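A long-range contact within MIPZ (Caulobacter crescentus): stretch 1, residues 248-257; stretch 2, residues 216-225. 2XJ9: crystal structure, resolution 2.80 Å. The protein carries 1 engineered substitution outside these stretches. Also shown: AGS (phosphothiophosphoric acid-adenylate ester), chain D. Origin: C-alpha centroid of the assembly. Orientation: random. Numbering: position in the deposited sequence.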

# COMPACT_ATOMS: atom_id res chain seq x y z
N LEU A 248 0.58 12.57 24.86
CA LEU A 248 0.70 11.44 25.78
C LEU A 248 1.10 10.23 24.94
O LEU A 248 1.91 9.41 25.37
CB LEU A 248 -0.62 11.20 26.53
CG LEU A 248 -0.57 10.28 27.76
CD1 LEU A 248 -1.98 10.03 28.33
CD2 LEU A 248 0.12 8.96 27.45
N GLN A 249 0.56 10.16 23.72
CA GLN A 249 0.86 9.08 22.77
C GLN A 249 2.35 8.67 22.67
O GLN A 249 2.66 7.51 22.41
CB GLN A 249 0.32 9.43 21.38
CG GLN A 249 -1.15 9.84 21.31
CD GLN A 249 -2.07 8.79 20.64
OE1 GLN A 249 -3.29 8.84 20.81
NE2 GLN A 249 -1.49 7.85 19.89
N HIS A 250 3.27 9.62 22.85
CA HIS A 250 4.68 9.32 22.65
C HIS A 250 5.15 8.14 23.48
O HIS A 250 5.88 7.28 22.98
CB HIS A 250 5.55 10.54 22.97
CG HIS A 250 5.27 11.71 22.09
ND1 HIS A 250 4.23 11.73 21.18
CD2 HIS A 250 5.89 12.91 21.98
CE1 HIS A 250 4.22 12.89 20.55
NE2 HIS A 250 5.21 13.63 21.02
N LEU A 251 4.73 8.08 24.73
CA LEU A 251 5.21 7.04 25.62
C LEU A 251 4.71 5.68 25.20
O LEU A 251 5.47 4.72 25.17
CB LEU A 251 4.84 7.35 27.07
CG LEU A 251 5.39 8.68 27.60
CD1 LEU A 251 5.09 8.84 29.09
CD2 LEU A 251 6.90 8.82 27.31
N ALA A 252 3.43 5.57 24.86
CA ALA A 252 2.91 4.30 24.39
C ALA A 252 3.66 3.85 23.13
O ALA A 252 3.88 2.66 22.92
CB ALA A 252 1.44 4.42 24.10
N ALA A 253 4.04 4.82 22.32
CA ALA A 253 4.71 4.56 21.05
C ALA A 253 6.12 3.98 21.22
O ALA A 253 6.46 2.94 20.63
CB ALA A 253 4.76 5.83 20.19
N ARG A 254 6.95 4.65 22.01
CA ARG A 254 8.30 4.19 22.20
C ARG A 254 8.24 2.84 22.92
O ARG A 254 9.14 2.01 22.79
CB ARG A 254 9.12 5.21 22.98
CG ARG A 254 8.92 5.16 24.47
CD ARG A 254 9.40 6.45 25.11
NE ARG A 254 10.53 6.96 24.40
CZ ARG A 254 10.73 8.09 23.73
NH1 ARG A 254 11.92 8.19 23.17
NH2 ARG A 254 9.85 9.09 23.60
N GLN A 255 7.16 2.64 23.67
CA GLN A 255 6.85 1.34 24.25
C GLN A 255 6.75 0.23 23.21
O GLN A 255 7.54 -0.70 23.24
CB GLN A 255 5.57 1.41 25.08
CG GLN A 255 5.81 1.64 26.56
CD GLN A 255 6.77 0.62 27.15
OE1 GLN A 255 7.14 0.70 28.32
NE2 GLN A 255 7.17 -0.36 26.33
N GLU A 256 5.77 0.33 22.31
CA GLU A 256 5.56 -0.65 21.24
C GLU A 256 6.80 -0.92 20.43
O GLU A 256 7.07 -2.05 20.05
CB GLU A 256 4.52 -0.14 20.27
CG GLU A 256 3.15 -0.05 20.81
CD GLU A 256 2.24 0.62 19.85
OE1 GLU A 256 2.77 1.21 18.89
OE2 GLU A 256 1.01 0.56 20.04
N LEU A 257 7.53 0.15 20.11
CA LEU A 257 8.73 0.01 19.34
C LEU A 257 9.68 -0.88 20.11
O LEU A 257 10.27 -1.80 19.55
CB LEU A 257 9.38 1.36 19.12
CG LEU A 257 9.32 1.93 17.71
CD1 LEU A 257 8.10 1.40 16.95
CD2 LEU A 257 9.29 3.44 17.81
PG AGS D . 4.23 0.49 -0.34
S1G AGS D . 3.67 -0.73 -1.08
O2G AGS D . 3.79 1.83 -0.88
O3G AGS D . 5.72 0.49 -0.07
PB AGS D . 4.44 0.34 2.52
O1B AGS D . 4.34 -1.10 2.96
O2B AGS D . 5.73 1.09 2.33
O3B AGS D . 3.59 0.42 1.15
PA AGS D . 3.91 2.47 4.34
O1A AGS D . 5.03 2.19 5.32
O2A AGS D . 4.04 3.59 3.38
O3A AGS D . 3.52 1.15 3.55
O5' AGS D . 2.54 2.64 5.16
C5' AGS D . 1.34 2.88 4.45
C4' AGS D . 0.68 4.18 4.94
O4' AGS D . 0.38 3.96 6.30
C3' AGS D . 1.58 5.41 4.95
O3' AGS D . 0.77 6.56 4.74
C2' AGS D . 2.14 5.54 6.35
O2' AGS D . 2.37 6.93 6.62
C1' AGS D . 1.02 4.91 7.15
N9 AGS D . 1.32 4.06 8.33
C8 AGS D . 1.90 2.83 8.30
N7 AGS D . 1.97 2.30 9.55
C5 AGS D . 1.39 3.19 10.38
C6 AGS D . 1.13 3.26 11.81
N6 AGS D . 1.50 2.24 12.61
N1 AGS D . 0.50 4.36 12.27
C2 AGS D . 0.13 5.39 11.49
N3 AGS D . 0.34 5.40 10.17
C4 AGS D . 0.95 4.34 9.58
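Stretch 2 216-225: PGLRDRVIYR

Stretch 2 has no regular helix or strand; it lies as an irregular strip along one side of the helix that carries most of stretch 1, and it runs against the direction of that helix. The register makes this plain: L218 comes nearest E256, at 6.3 Å CA to CA, while I223 falls beside H250, 7.4 Å CA to CA, nearly two turns earlier.

E256, R221 and I223 cover much of the 535 Å² buried here, with E256 foremost. Its CA-to-CB bond points toward stretch 2, and a nearly extended side chain (chi1 m, chi2 t) delivers the carboxylate to two donors. E256 OE2 accepts from R221 NH1 at 2.6 Å, a hydrogen bond within a salt bridge, though the position of NH1 is less sure. E256 OE1 accepts a hydrogen bond from Y224 OH, also at 2.6 Å. One acid thus ties together two residues three apart in the loop.

R221 points toward the helix and lays its guanidinium against the near side, receiving E256 OE2 near its plane while A252 CB lies over one face, 3.5 Å from R221 NH2.

I223 adds apolar contact beside A253 and H250, its CG2 4.1 Å from A253 CB and its CD1 4.0 Å from H250 CE1. A253 also meets the Y224 ring, A253 CB to Y224 CE1 at 4.2 Å, and one turn on L257 CD1 lies 4.1 Å from L218 CD2.

The same loop serves the nucleotide: R221 N donates to AGS N1 at 3.0 Å, and AGS N6 donates to R219 O at 3.2 Å. The rule to read is economical: the loop's hydrogen bonds to the adenine come from backbone atoms, and the R221 and Y224 side chains bind E256 of the helix, one shared carboxylate joined by a few small apolar contacts.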

# COMPACT_ATOMS: atom_id res chain seq x y z
N PRO A 216 4.52 -8.47 17.97
CA PRO A 216 3.63 -7.46 18.56
C PRO A 216 3.28 -6.35 17.57
O PRO A 216 4.16 -5.84 16.86
CB PRO A 216 4.47 -6.87 19.70
CG PRO A 216 5.86 -7.52 19.59
CD PRO A 216 5.93 -8.21 18.28
N GLY A 217 2.01 -5.97 17.53
CA GLY A 217 1.55 -4.95 16.60
C GLY A 217 1.98 -3.53 16.93
O GLY A 217 2.31 -3.21 18.07
N LEU A 218 2.01 -2.67 15.91
CA LEU A 218 1.96 -1.23 16.13
C LEU A 218 0.52 -0.75 15.96
O LEU A 218 -0.30 -1.40 15.31
CB LEU A 218 2.85 -0.49 15.15
CG LEU A 218 4.32 -0.93 15.10
CD1 LEU A 218 5.14 0.11 14.31
CD2 LEU A 218 4.86 -1.09 16.51
N ARG A 219 0.19 0.39 16.55
CA ARG A 219 -1.16 0.89 16.41
C ARG A 219 -1.12 2.10 15.53
O ARG A 219 -0.08 2.73 15.39
CB ARG A 219 -1.74 1.23 17.77
CG ARG A 219 -1.88 0.01 18.66
CD ARG A 219 -2.87 0.26 19.77
NE ARG A 219 -3.96 1.13 19.34
CZ ARG A 219 -5.11 1.29 20.00
NH1 ARG A 219 -6.04 2.10 19.52
NH2 ARG A 219 -5.32 0.62 21.13
N ASP A 220 -2.24 2.40 14.91
CA ASP A 220 -2.38 3.59 14.09
C ASP A 220 -2.04 4.81 14.95
O ASP A 220 -2.65 5.04 15.98
CB ASP A 220 -3.81 3.64 13.54
CG ASP A 220 -3.96 4.57 12.35
OD1 ASP A 220 -2.95 5.08 11.84
OD2 ASP A 220 -5.12 4.79 11.93
N ARG A 221 -1.05 5.60 14.54
CA ARG A 221 -0.60 6.70 15.37
C ARG A 221 0.02 7.79 14.55
O ARG A 221 1.04 7.58 13.90
CB ARG A 221 0.43 6.21 16.35
CG ARG A 221 -0.13 5.39 17.46
CD ARG A 221 0.64 5.66 18.73
NE ARG A 221 -0.05 5.13 19.90
CZ ARG A 221 0.12 3.90 20.34
NH1 ARG A 221 0.96 3.09 19.71
NH2 ARG A 221 -0.54 3.48 21.41
N VAL A 222 -0.56 8.97 14.61
CA VAL A 222 -0.04 10.13 13.91
C VAL A 222 1.48 10.29 13.98
O VAL A 222 2.11 10.72 13.01
CB VAL A 222 -0.65 11.43 14.49
CG1 VAL A 222 -0.68 12.52 13.43
CG2 VAL A 222 -2.05 11.15 15.02
N ILE A 223 2.06 9.97 15.13
CA ILE A 223 3.47 10.20 15.38
C ILE A 223 4.34 9.27 14.52
O ILE A 223 5.54 9.52 14.30
CB ILE A 223 3.82 10.04 16.89
CG1 ILE A 223 5.26 10.47 17.17
CG2 ILE A 223 3.58 8.62 17.36
CD1 ILE A 223 5.52 11.93 16.87
N TYR A 224 3.73 8.20 14.00
CA TYR A 224 4.45 7.27 13.14
C TYR A 224 4.53 7.77 11.70
O TYR A 224 5.15 7.13 10.84
CB TYR A 224 3.77 5.91 13.14
CG TYR A 224 3.99 5.08 14.40
CD1 TYR A 224 5.15 5.20 15.15
CD2 TYR A 224 3.03 4.18 14.84
CE1 TYR A 224 5.34 4.45 16.30
CE2 TYR A 224 3.22 3.43 15.97
CZ TYR A 224 4.38 3.57 16.69
OH TYR A 224 4.57 2.82 17.82
N ARG A 225 3.92 8.92 11.44
CA ARG A 225 3.67 9.31 10.06
C ARG A 225 3.86 10.78 9.91
O ARG A 225 4.05 11.29 8.82
CB ARG A 225 2.24 8.94 9.68
CG ARG A 225 1.46 10.12 9.24
CD ARG A 225 0.12 9.74 8.71
NE ARG A 225 -0.81 9.37 9.71
CZ ARG A 225 -1.73 8.43 9.69
NH1 ARG A 225 -2.47 8.35 10.77
NH2 ARG A 225 -1.92 7.57 8.68